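PDB 5F7U: cycloalternan-forming enzyme from Listeria monocytogenes serovar 1/2a, which is a multidomain protein of glycosyl hydrolase family 31, built around a TIM-barrel domain with glycan pockets and joined to a family 6 carbohydrate-binding module. Local coordinates for residues F365-S370 with M658-E663; A371-R376 with S665-S670; G396-Q401 with N452-Q457. The protein carries 1 engineered substitution. All blocks are in the same frame, centred on the assembly; numbering follows the deposited sequence.

All three contacts belong to the TIM barrel, and they illustrate how its chemistry changes from the wall to the loops at the C-terminal ends of the strands. Contacts 1 and 3 are buried: each pairs two neighbouring parallel strands through backbone hydrogen bonds and apolar side chains, and they meet where strand 367-369 lies against strand 396-399. Contact 2, only partly buried, continues both segments of contact 1 into loops and replaces strand pairing with carboxylate, carbonyl and magnesium chemistry. The three converge on bound glucose: His661 of contact 1 and Glu400 of contact 3 reach the same sugar, while contacts 2 and 3 share another.

Contact 1 (F365-S370 with M658-E663); sequences FGLWMS and MQFHSE. With GLC (alpha-D-glucopyranose), chain F; GLC (alpha-D-glucopyranose), chain B.
His661 leaves the backbone with CG anti to its N (chi1 -178°), and its course from CB to tip ties the two segments to a bound sugar. CB lies loosely against CB and OG of Ser370, and CG beside that same OG. His661 ND1 donates a weak, bent hydrogen bond to Ser370 OG, 2.7 Å long with 119° at the hydrogen. CE1 lies between Ser370 OG and O4 of the chain F glucose, and CD2 near O3 of that sugar. At the tip, His661 NE2 donates to glucose O4 at 2.9 Å and is also hydrogen-bonded to O3. Behind this histidine, strands 367-369 and 657-660 run parallel as the first and last strands of the TIM barrel, closing it. Trp368 N donates to Met658 O at 2.9 Å, and Phe660 N returns a bond to Trp368 O at 3.1 Å. With CG in the crowded position (chi1 68°), the Phe660 ring turns one face to Met369 CA, 4.0 Å from the ring centroid. Met369 CB meets Phe660 CZ at 3.5 Å, and its SD approaches the ring obliquely, a Met-aromatic contact. Gln659, NE2 held by Asp631, accepts at OE1 from a water also hydrogen-bonded to Ser370 OG.

Contact 2 (A371-R376 with S665-S670); sequences ANEWDR and SDPSPS. With MG (magnesium ion), chain J; GLC (alpha-D-glucopyranose), chain C.
Two loops that follow the first and last strands of the TIM barrel meet here, and the first of them opens with a type I beta turn from Ala371 to Trp374. Metal coordination gathers two residues of this loop. Glu373 O, at 2.2 Å, and Asp375 OD1 both bind the magnesium ion, and three waters and Asp379 complete its six ligands. Arg376 grips the same Asp375 side-on in a salt bridge, NE to OD1 and NH2 to OD2; NE meets OD1 from 43° above the carboxylate plane, and OD1 is also a magnesium ligand, so both positive groups probably stabilise its charge. The ion also reaches across the contact, because one of its waters donates to Ser665 O at 2.9 Å and, weakly, to Asp666 OD1.

Among direct hydrogen bonds, one joins side chains of the two segments. Glu373 starts with CG in the crowded position (chi1 69°) and then extends, so that its OE2 accepts from Ser670 OG at 2.6 Å, met from 36° above the carboxylate plane. Its OE1 accepts from Glu671 N, so the buried carboxylate is held at both oxygens. The Asn372 amide divides its two ends: Asn372 ND2 donates to O5 of the chain C glucose at 3.1 Å and also to Glu400 OE1, which makes this residue a link between the loop and the glycan pocket.

Carbon contacts fill in the rest. Glu373 CA points its hydrogen at Ser665 O, 3.4 Å away, where the two backbones come nearest. Asn372 OD1 sits against CA and CB of Ser665, each at 3.3 Å. The Glu373 side chain crosses the Pro667 ring at about a right angle, with OE1 resting 3.2 Å from Pro667 CG.

Contact 3 (G396-Q401 with N452-Q457); sequences GFVLEQ and NIVLWQ. With GLC (alpha-D-glucopyranose), chain F; GLC (alpha-D-glucopyranose), chain C.
This contact pairs the two strands of a beta-alpha-beta unit of the TIM barrel: strands 396-399 and 452-457 are its second and third strands, neighbours that run parallel, with helix 439-448 between them in the chain. Val454 is the pivot of the pairing. Val454 N donates to Phe397 O at 2.9 Å, and Val454 O accepts from Leu399 N at 3.0 Å along an almost straight path, 174° at the hydrogen. Trp456 N extends the pattern to Leu399 O, whereas the bond from Phe397 N to Asn452 O at the other end is bent and weak.

Side chains alternate between the two faces. Phe397, Leu399, Ile453 and Leu455 point outward; helix 439-448 packs on the first three, and helix 377-389 on Phe397 and Leu399. Ile453 CD1 fits between Phe397 CD1 and Leu399 CD1, 3.8 Å from each. On the inner face Val398 CG2 meets Val454 CG2, also at 3.8 Å.

Beyond the last paired residues the strands open into the glycan pocket. Glu400 has CG anti to its carbonyl carbon (chi1 -64°) and reaches out in an extended chain. Glu400 OE1 accepts from O4 of the chain F glucose at 2.7 Å, while OE2 forms a salt bridge with Lys535, which probably favours the charged carboxylate. Glu400 OE2 also lies 3.3 Å from Trp456 CD1, the carboxylate plane turned 66° from the indole. That ring, carried by CG anti to the backbone N, approaches C6 of the chain F glucose with NE1 and offers one face to the chain C glucose, whose C5 sits above the rim, 3.8 Å from Trp456 CH2.

Contact 1 (F365-S370 with M658-E663)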
loop_
_atom_site.group_PDB
_atom_site.type_symbol
_atom_site.label_atom_id
_atom_site.label_comp_id
_atom_site.label_asym_id
_atom_site.label_seq_id
_atom_site.Cartn_x
_atom_site.Cartn_y
_atom_site.Cartn_z
ATOM N N PHE A 365 -1.591 -3.779 -14.577
ATOM C CA PHE A 365 -0.428 -2.914 -14.290
ATOM C C PHE A 365 -0.133 -1.834 -15.327
ATOM O O PHE A 365 0.864 -1.109 -15.208
ATOM C CB PHE A 365 0.777 -3.801 -13.963
ATOM C CG PHE A 365 0.522 -4.633 -12.751
ATOM C CD1 PHE A 365 0.674 -4.079 -11.478
ATOM C CD2 PHE A 365 0.007 -5.927 -12.878
ATOM C CE1 PHE A 365 0.346 -4.810 -10.335
ATOM C CE2 PHE A 365 -0.323 -6.667 -11.750
ATOM C CZ PHE A 365 -0.145 -6.113 -10.473
ATOM N N GLY A 366 -0.997 -1.723 -16.339
ATOM C CA GLY A 366 -0.949 -0.586 -17.256
ATOM C C GLY A 366 -1.880 0.527 -16.782
ATOM O O GLY A 366 -2.461 0.451 -15.676
ATOM N N LEU A 367 -2.068 1.551 -17.611
ATOM C CA LEU A 367 -2.902 2.669 -17.179
ATOM C C LEU A 367 -4.392 2.292 -17.198
ATOM O O LEU A 367 -4.866 1.719 -18.184
ATOM C CB LEU A 367 -2.696 3.889 -18.079
ATOM C CG LEU A 367 -3.611 5.115 -17.884
ATOM C CD1 LEU A 367 -3.391 5.736 -16.500
ATOM C CD2 LEU A 367 -3.321 6.123 -19.001
ATOM N N TRP A 368 -5.093 2.649 -16.116
ATOM C CA TRP A 368 -6.547 2.561 -16.050
ATOM C C TRP A 368 -7.183 3.911 -16.308
ATOM O O TRP A 368 -6.801 4.888 -15.673
ATOM C CB TRP A 368 -7.004 2.123 -14.667
ATOM C CG TRP A 368 -6.648 0.734 -14.278
ATOM C CD1 TRP A 368 -5.394 0.235 -14.060
ATOM C CD2 TRP A 368 -7.569 -0.325 -13.997
ATOM N NE1 TRP A 368 -5.483 -1.100 -13.669
ATOM C CE2 TRP A 368 -6.805 -1.464 -13.639
ATOM C CE3 TRP A 368 -8.970 -0.432 -14.040
ATOM C CZ2 TRP A 368 -7.389 -2.691 -13.299
ATOM C CZ3 TRP A 368 -9.560 -1.688 -13.710
ATOM C CH2 TRP A 368 -8.757 -2.786 -13.336
ATOM N N MET A 369 -8.163 3.950 -17.221
ATOM C CA MET A 369 -8.935 5.185 -17.512
ATOM C C MET A 369 -10.324 5.096 -16.919
ATOM O O MET A 369 -11.010 4.089 -17.076
ATOM C CB MET A 369 -9.086 5.373 -19.024
ATOM C CG MET A 369 -7.762 5.235 -19.761
ATOM S SD MET A 369 -7.778 6.038 -21.378
ATOM C CE MET A 369 -9.198 5.249 -22.142
ATOM N N SER A 370 -10.763 6.173 -16.281
ATOM C CA SER A 370 -12.054 6.162 -15.590
ATOM C C SER A 370 -12.574 7.593 -15.538
ATOM O O SER A 370 -11.774 8.523 -15.480
ATOM C CB SER A 370 -11.881 5.603 -14.173
ATOM O OG SER A 370 -13.102 5.649 -13.436
ATOM N N MET A 658 -1.635 2.436 -11.718
ATOM C CA MET A 658 -1.763 3.789 -12.276
ATOM C C MET A 658 -3.178 3.969 -12.824
ATOM O O MET A 658 -3.624 3.178 -13.667
ATOM C CB MET A 658 -0.741 3.991 -13.406
ATOM C CG MET A 658 -0.662 5.426 -13.910
ATOM S SD MET A 658 0.392 5.541 -15.365
ATOM C CE MET A 658 0.417 7.328 -15.492
ATOM N N GLN A 659 -3.896 4.995 -12.332
ATOM C CA GLN A 659 -5.331 5.146 -12.664
ATOM C C GLN A 659 -5.753 6.609 -12.526
ATOM O O GLN A 659 -5.475 7.225 -11.489
ATOM C CB GLN A 659 -6.187 4.287 -11.700
ATOM C CG GLN A 659 -7.713 4.293 -11.938
ATOM C CD GLN A 659 -8.541 5.015 -10.879
ATOM O OE1 GLN A 659 -9.772 4.876 -10.867
ATOM N NE2 GLN A 659 -7.900 5.785 -9.990
ATOM N N PHE A 660 -6.402 7.160 -13.553
ATOM C CA PHE A 660 -7.077 8.481 -13.409
ATOM C C PHE A 660 -8.572 8.298 -13.294
ATOM O O PHE A 660 -9.130 7.308 -13.801
ATOM C CB PHE A 660 -6.674 9.526 -14.503
ATOM C CG PHE A 660 -7.141 9.199 -15.911
ATOM C CD1 PHE A 660 -8.480 9.410 -16.299
ATOM C CD2 PHE A 660 -6.228 8.731 -16.880
ATOM C CE1 PHE A 660 -8.900 9.133 -17.604
ATOM C CE2 PHE A 660 -6.647 8.441 -18.188
ATOM C CZ PHE A 660 -7.985 8.659 -18.553
ATOM N N HIS A 661 -9.222 9.256 -12.637
ATOM C CA HIS A 661 -10.643 9.131 -12.304
ATOM C C HIS A 661 -11.199 10.515 -11.963
ATOM O O HIS A 661 -10.435 11.449 -11.616
ATOM C CB HIS A 661 -10.814 8.138 -11.119
ATOM C CG HIS A 661 -12.237 7.902 -10.716
ATOM N ND1 HIS A 661 -13.235 7.610 -11.624
ATOM C CD2 HIS A 661 -12.833 7.947 -9.497
ATOM C CE1 HIS A 661 -14.388 7.479 -10.980
ATOM N NE2 HIS A 661 -14.171 7.668 -9.686
ATOM N N SER A 662 -12.519 10.659 -12.092
ATOM C CA SER A 662 -13.177 11.904 -11.740
ATOM C C SER A 662 -14.565 11.649 -11.175
ATOM O O SER A 662 -15.263 10.734 -11.605
ATOM C CB SER A 662 -13.244 12.873 -12.932
ATOM O OG SER A 662 -13.849 12.239 -14.054
ATOM N N GLU A 663 -14.966 12.511 -10.248
ATOM C CA GLU A 663 -16.219 12.356 -9.514
ATOM C C GLU A 663 -17.508 12.761 -10.253
ATOM O O GLU A 663 -18.540 12.076 -10.158
ATOM C CB GLU A 663 -16.123 13.190 -8.241
ATOM C CG GLU A 663 -17.353 13.057 -7.363
ATOM C CD GLU A 663 -17.329 13.984 -6.176
ATOM O OE1 GLU A 663 -17.258 15.230 -6.363
ATOM O OE2 GLU A 663 -17.390 13.447 -5.056
HETATM C C1 GLC F . -17.747 6.421 -4.574
HETATM C C2 GLC F . -16.324 6.119 -5.093
HETATM C C3 GLC F . -15.935 6.967 -6.320
HETATM C C4 GLC F . -17.012 6.853 -7.411
HETATM C C5 GLC F . -18.424 6.991 -6.826
HETATM C C6 GLC F . -19.529 6.726 -7.836
HETATM O O2 GLC F . -15.380 6.169 -4.018
HETATM O O3 GLC F . -14.674 6.548 -6.871
HETATM O O4 GLC F . -16.807 7.867 -8.413
HETATM O O5 GLC F . -18.656 6.168 -5.664
HETATM O O6 GLC F . -20.762 7.081 -7.179
HETATM C C1 GLC B . -20.423 9.916 -1.396
HETATM C C2 GLC B . -20.208 8.426 -1.104
HETATM C C3 GLC B . -18.946 7.891 -1.794
HETATM C C4 GLC B . -19.016 8.112 -3.310
HETATM C C5 GLC B . -19.259 9.621 -3.544
HETATM C C6 GLC B . -19.452 9.989 -5.008
HETATM O O1 GLC B . -19.444 10.704 -0.703
HETATM O O2 GLC B . -20.097 8.238 0.307
HETATM O O3 GLC B . -18.778 6.513 -1.467
HETATM O O4 GLC B . -17.782 7.736 -3.967
HETATM O O5 GLC B . -20.369 10.185 -2.810
HETATM O O6 GLC B . -18.230 10.626 -5.370
HETATM O O HOH W 1 -1.643 -0.099 -13.170
HETATM O O HOH W 2 -11.518 11.178 -15.099
HETATM O O HOH W 3 -12.186 3.925 -11.396
#

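Contact 2 (A371-R376 with S665-S670)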
loop_
_atom_site.group_PDB
_atom_site.type_symbol
_atom_site.label_atom_id
_atom_site.label_comp_id
_atom_site.label_asym_id
_atom_site.label_seq_id
_atom_site.Cartn_x
_atom_site.Cartn_y
_atom_site.Cartn_z
ATOM N N ALA A 371 -13.898 7.752 -15.535
ATOM C CA ALA A 371 -14.562 9.050 -15.296
ATOM C C ALA A 371 -16.017 8.780 -15.025
ATOM O O ALA A 371 -16.698 8.139 -15.843
ATOM C CB ALA A 371 -14.418 9.998 -16.493
ATOM N N ASN A 372 -16.516 9.282 -13.895
ATOM C CA ASN A 372 -17.917 9.054 -13.579
ATOM C C ASN A 372 -18.847 9.609 -14.660
ATOM O O ASN A 372 -19.938 9.068 -14.868
ATOM C CB ASN A 372 -18.283 9.631 -12.208
ATOM C CG ASN A 372 -19.656 9.193 -11.752
ATOM O OD1 ASN A 372 -20.632 9.960 -11.864
ATOM N ND2 ASN A 372 -19.757 7.954 -11.268
ATOM N N GLU A 373 -18.420 10.673 -15.344
ATOM C CA GLU A 373 -19.244 11.295 -16.396
ATOM C C GLU A 373 -19.494 10.453 -17.664
ATOM O O GLU A 373 -20.378 10.794 -18.465
ATOM C CB GLU A 373 -18.704 12.677 -16.775
ATOM C CG GLU A 373 -17.371 12.666 -17.513
ATOM C CD GLU A 373 -16.758 14.056 -17.598
ATOM O OE1 GLU A 373 -16.313 14.600 -16.554
ATOM O OE2 GLU A 373 -16.711 14.607 -18.732
ATOM N N TRP A 374 -18.700 9.396 -17.853
ATOM C CA TRP A 374 -18.894 8.497 -18.991
ATOM C C TRP A 374 -20.145 7.667 -18.738
ATOM O O TRP A 374 -20.167 6.797 -17.849
ATOM C CB TRP A 374 -17.673 7.598 -19.173
ATOM C CG TRP A 374 -16.423 8.350 -19.525
ATOM C CD1 TRP A 374 -16.324 9.641 -20.010
ATOM C CD2 TRP A 374 -15.091 7.849 -19.438
ATOM N NE1 TRP A 374 -14.992 9.964 -20.211
ATOM C CE2 TRP A 374 -14.222 8.879 -19.888
ATOM C CE3 TRP A 374 -14.537 6.624 -19.018
ATOM C CZ2 TRP A 374 -12.826 8.732 -19.901
ATOM C CZ3 TRP A 374 -13.135 6.476 -19.057
ATOM C CH2 TRP A 374 -12.313 7.521 -19.492
ATOM N N ASP A 375 -21.205 7.967 -19.485
ATOM C CA ASP A 375 -22.506 7.373 -19.185
ATOM C C ASP A 375 -23.268 6.910 -20.409
ATOM O O ASP A 375 -24.475 6.662 -20.328
ATOM C CB ASP A 375 -23.381 8.354 -18.368
ATOM C CG ASP A 375 -23.883 9.540 -19.203
ATOM O OD1 ASP A 375 -23.152 10.026 -20.104
ATOM O OD2 ASP A 375 -25.014 10.009 -18.929
ATOM N N ARG A 376 -22.576 6.810 -21.538
ATOM C CA ARG A 376 -23.209 6.372 -22.782
ATOM C C ARG A 376 -22.155 5.857 -23.739
ATOM O O ARG A 376 -20.967 6.127 -23.570
ATOM C CB ARG A 376 -24.021 7.517 -23.419
ATOM C CG ARG A 376 -23.207 8.773 -23.741
ATOM C CD ARG A 376 -24.147 9.972 -23.917
ATOM N NE ARG A 376 -24.549 10.507 -22.612
ATOM C CZ ARG A 376 -25.650 11.222 -22.375
ATOM N NH1 ARG A 376 -26.523 11.490 -23.345
ATOM N NH2 ARG A 376 -25.897 11.653 -21.144
ATOM N N SER A 665 -20.807 13.721 -12.318
ATOM C CA SER A 665 -21.600 12.841 -13.186
ATOM C C SER A 665 -21.981 13.461 -14.528
ATOM O O SER A 665 -22.146 12.735 -15.504
ATOM C CB SER A 665 -22.852 12.349 -12.458
ATOM O OG SER A 665 -23.687 13.461 -12.129
ATOM N N ASP A 666 -22.160 14.790 -14.579
ATOM C CA ASP A 666 -22.536 15.458 -15.840
ATOM C C ASP A 666 -22.030 16.905 -15.854
ATOM O O ASP A 666 -22.823 17.849 -15.941
ATOM C CB ASP A 666 -24.059 15.382 -16.046
ATOM C CG ASP A 666 -24.504 15.859 -17.423
ATOM O OD1 ASP A 666 -23.717 15.812 -18.409
ATOM O OD2 ASP A 666 -25.674 16.274 -17.516
ATOM N N PRO A 667 -20.708 17.088 -15.744
ATOM C CA PRO A 667 -20.188 18.441 -15.612
ATOM C C PRO A 667 -20.020 19.134 -16.963
ATOM O O PRO A 667 -19.934 18.463 -17.999
ATOM C CB PRO A 667 -18.813 18.206 -14.980
ATOM C CG PRO A 667 -18.370 16.914 -15.572
ATOM C CD PRO A 667 -19.625 16.078 -15.660
ATOM N N SER A 668 -19.961 20.463 -16.933
ATOM C CA SER A 668 -19.622 21.236 -18.105
ATOM C C SER A 668 -18.762 22.398 -17.588
ATOM O O SER A 668 -19.257 23.210 -16.795
ATOM C CB SER A 668 -20.908 21.716 -18.803
ATOM O OG SER A 668 -20.618 22.223 -20.087
ATOM N N PRO A 669 -17.477 22.474 -17.958
ATOM C CA PRO A 669 -16.787 21.536 -18.857
ATOM C C PRO A 669 -16.436 20.196 -18.210
ATOM O O PRO A 669 -16.622 20.012 -16.995
ATOM C CB PRO A 669 -15.496 22.288 -19.205
ATOM C CG PRO A 669 -15.240 23.139 -18.004
ATOM C CD PRO A 669 -16.594 23.577 -17.523
ATOM N N SER A 670 -15.917 19.281 -19.026
ATOM C CA SER A 670 -15.541 17.950 -18.554
ATOM C C SER A 670 -14.609 18.006 -17.351
ATOM O O SER A 670 -13.680 18.821 -17.316
ATOM C CB SER A 670 -14.826 17.182 -19.659
ATOM O OG SER A 670 -14.480 15.875 -19.206
HETATM MG MG MG J . -21.614 11.589 -20.101
HETATM C C1 GLC C . -21.611 7.856 -8.062
HETATM C C2 GLC C . -22.869 8.309 -7.308
HETATM C C3 GLC C . -23.863 7.154 -7.132
HETATM C C4 GLC C . -24.154 6.466 -8.466
HETATM C C5 GLC C . -22.819 6.008 -9.071
HETATM C C6 GLC C . -22.944 5.230 -10.375
HETATM O O2 GLC C . -22.513 8.791 -6.010
HETATM O O3 GLC C . -25.082 7.633 -6.552
HETATM O O4 GLC C . -25.028 5.354 -8.239
HETATM O O5 GLC C . -21.964 7.153 -9.268
HETATM O O6 GLC C . -23.373 6.124 -11.407
HETATM O O HOH W 4 -22.711 12.613 -18.326
HETATM O O HOH W 5 -19.836 12.995 -20.621
HETATM O O HOH W 6 -22.577 12.540 -21.820
#

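Contact 3 (G396-Q401 with N452-Q457)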
loop_
_atom_site.group_PDB
_atom_site.type_symbol
_atom_site.label_atom_id
_atom_site.label_comp_id
_atom_site.label_asym_id
_atom_site.label_seq_id
_atom_site.Cartn_x
_atom_site.Cartn_y
_atom_site.Cartn_z
ATOM N N GLY A 396 -6.597 -0.501 -18.934
ATOM C CA GLY A 396 -7.782 -0.678 -18.091
ATOM C C GLY A 396 -8.807 0.409 -18.340
ATOM O O GLY A 396 -8.460 1.538 -18.664
ATOM N N PHE A 397 -10.085 0.060 -18.181
ATOM C CA PHE A 397 -11.184 0.971 -18.489
ATOM C C PHE A 397 -12.279 0.728 -17.457
ATOM O O PHE A 397 -12.634 -0.425 -17.171
ATOM C CB PHE A 397 -11.713 0.718 -19.912
ATOM C CG PHE A 397 -12.570 1.837 -20.455
ATOM C CD1 PHE A 397 -13.904 1.977 -20.077
ATOM C CD2 PHE A 397 -12.045 2.732 -21.391
ATOM C CE1 PHE A 397 -14.682 3.025 -20.573
ATOM C CE2 PHE A 397 -12.819 3.781 -21.901
ATOM C CZ PHE A 397 -14.140 3.928 -21.498
ATOM N N VAL A 398 -12.792 1.795 -16.865
ATOM C CA VAL A 398 -13.807 1.627 -15.828
ATOM C C VAL A 398 -15.077 2.331 -16.274
ATOM O O VAL A 398 -15.000 3.449 -16.786
ATOM C CB VAL A 398 -13.362 2.230 -14.467
ATOM C CG1 VAL A 398 -14.439 2.003 -13.392
ATOM C CG2 VAL A 398 -12.011 1.657 -14.011
ATOM N N LEU A 399 -16.229 1.678 -16.086
ATOM C CA LEU A 399 -17.519 2.364 -16.218
ATOM C C LEU A 399 -18.235 2.370 -14.889
ATOM O O LEU A 399 -18.421 1.319 -14.281
ATOM C CB LEU A 399 -18.422 1.705 -17.275
ATOM C CG LEU A 399 -18.107 2.038 -18.732
ATOM C CD1 LEU A 399 -19.103 1.272 -19.581
ATOM C CD2 LEU A 399 -18.252 3.539 -18.974
ATOM N N GLU A 400 -18.653 3.558 -14.462
ATOM C CA GLU A 400 -19.428 3.710 -13.249
ATOM C C GLU A 400 -20.879 3.974 -13.549
ATOM O O GLU A 400 -21.761 3.271 -13.020
ATOM C CB GLU A 400 -18.855 4.824 -12.372
ATOM C CG GLU A 400 -17.456 4.509 -11.876
ATOM C CD GLU A 400 -17.014 5.383 -10.727
ATOM O OE1 GLU A 400 -17.469 6.554 -10.634
ATOM O OE2 GLU A 400 -16.202 4.888 -9.910
ATOM N N GLN A 401 -21.127 4.963 -14.403
ATOM C CA GLN A 401 -22.476 5.417 -14.701
ATOM C C GLN A 401 -23.055 4.604 -15.880
ATOM O O GLN A 401 -23.422 5.141 -16.938
ATOM C CB GLN A 401 -22.456 6.925 -14.955
ATOM C CG GLN A 401 -23.804 7.577 -14.731
ATOM C CD GLN A 401 -23.841 9.077 -14.928
ATOM O OE1 GLN A 401 -24.933 9.628 -14.981
ATOM N NE2 GLN A 401 -22.690 9.735 -15.076
ATOM N N ASN A 452 -9.345 -3.444 -21.072
ATOM C CA ASN A 452 -10.131 -4.408 -20.341
ATOM C C ASN A 452 -11.036 -3.594 -19.453
ATOM O O ASN A 452 -10.608 -2.603 -18.866
ATOM C CB ASN A 452 -9.211 -5.266 -19.480
ATOM C CG ASN A 452 -8.193 -6.030 -20.294
ATOM O OD1 ASN A 452 -8.443 -7.161 -20.621
ATOM N ND2 ASN A 452 -7.064 -5.399 -20.659
ATOM N N ILE A 453 -12.291 -4.000 -19.352
ATOM C CA ILE A 453 -13.293 -3.113 -18.759
ATOM C C ILE A 453 -13.846 -3.690 -17.463
ATOM O O ILE A 453 -14.144 -4.879 -17.390
ATOM C CB ILE A 453 -14.441 -2.814 -19.767
ATOM C CG1 ILE A 453 -15.382 -1.711 -19.238
ATOM C CG2 ILE A 453 -15.215 -4.083 -20.166
ATOM C CD1 ILE A 453 -16.230 -1.073 -20.339
ATOM N N VAL A 454 -13.991 -2.851 -16.448
ATOM C CA VAL A 454 -14.664 -3.267 -15.208
ATOM C C VAL A 454 -15.909 -2.401 -14.962
ATOM O O VAL A 454 -15.956 -1.239 -15.396
ATOM C CB VAL A 454 -13.716 -3.280 -13.959
ATOM C CG1 VAL A 454 -12.491 -4.155 -14.228
ATOM C CG2 VAL A 454 -13.294 -1.886 -13.555
ATOM N N LEU A 455 -16.923 -2.981 -14.319
ATOM C CA LEU A 455 -18.166 -2.252 -14.019
ATOM C C LEU A 455 -18.333 -2.019 -12.518
ATOM O O LEU A 455 -18.075 -2.894 -11.705
ATOM C CB LEU A 455 -19.383 -3.041 -14.549
ATOM C CG LEU A 455 -19.422 -3.320 -16.054
ATOM C CD1 LEU A 455 -20.757 -3.992 -16.386
ATOM C CD2 LEU A 455 -19.262 -2.033 -16.864
ATOM N N TRP A 456 -18.828 -0.840 -12.175
ATOM C CA TRP A 456 -19.018 -0.413 -10.779
ATOM C C TRP A 456 -20.157 -1.201 -10.131
ATOM O O TRP A 456 -21.207 -1.442 -10.772
ATOM C CB TRP A 456 -19.353 1.068 -10.812
ATOM C CG TRP A 456 -19.422 1.857 -9.519
ATOM C CD1 TRP A 456 -18.393 2.557 -8.925
ATOM C CD2 TRP A 456 -20.593 2.101 -8.718
ATOM N NE1 TRP A 456 -18.863 3.213 -7.800
ATOM C CE2 TRP A 456 -20.205 2.957 -7.654
ATOM C CE3 TRP A 456 -21.933 1.690 -8.798
ATOM C CZ2 TRP A 456 -21.110 3.396 -6.673
ATOM C CZ3 TRP A 456 -22.840 2.125 -7.797
ATOM C CH2 TRP A 456 -22.415 2.969 -6.758
ATOM N N GLN A 457 -19.941 -1.582 -8.872
ATOM C CA GLN A 457 -20.921 -2.335 -8.076
ATOM C C GLN A 457 -20.940 -1.854 -6.620
ATOM O O GLN A 457 -19.979 -1.225 -6.154
ATOM C CB GLN A 457 -20.560 -3.833 -8.067
ATOM C CG GLN A 457 -20.670 -4.521 -9.411
ATOM C CD GLN A 457 -22.111 -4.823 -9.774
ATOM O OE1 GLN A 457 -22.655 -5.837 -9.355
ATOM N NE2 GLN A 457 -22.738 -3.938 -10.530
HETATM C C1 GLC F . -17.747 6.421 -4.574
HETATM C C2 GLC F . -16.324 6.119 -5.093
HETATM C C3 GLC F . -15.935 6.967 -6.320
HETATM C C4 GLC F . -17.012 6.853 -7.411
HETATM C C5 GLC F . -18.424 6.991 -6.826
HETATM C C6 GLC F . -19.529 6.726 -7.836
HETATM O O2 GLC F . -15.380 6.169 -4.018
HETATM O O3 GLC F . -14.674 6.548 -6.871
HETATM O O4 GLC F . -16.807 7.867 -8.413
HETATM O O5 GLC F . -18.656 6.168 -5.664
HETATM O O6 GLC F . -20.762 7.081 -7.179
HETATM C C1 GLC C . -21.611 7.856 -8.062
HETATM C C2 GLC C . -22.869 8.309 -7.308
HETATM C C3 GLC C . -23.863 7.154 -7.132
HETATM C C4 GLC C . -24.154 6.466 -8.466
HETATM C C5 GLC C . -22.819 6.008 -9.071
HETATM C C6 GLC C . -22.944 5.230 -10.375
HETATM O O2 GLC C . -22.513 8.791 -6.010
HETATM O O3 GLC C . -25.082 7.633 -6.552
HETATM O O4 GLC C . -25.028 5.354 -8.239
HETATM O O5 GLC C . -21.964 7.153 -9.268
HETATM O O6 GLC C . -23.373 6.124 -11.407
#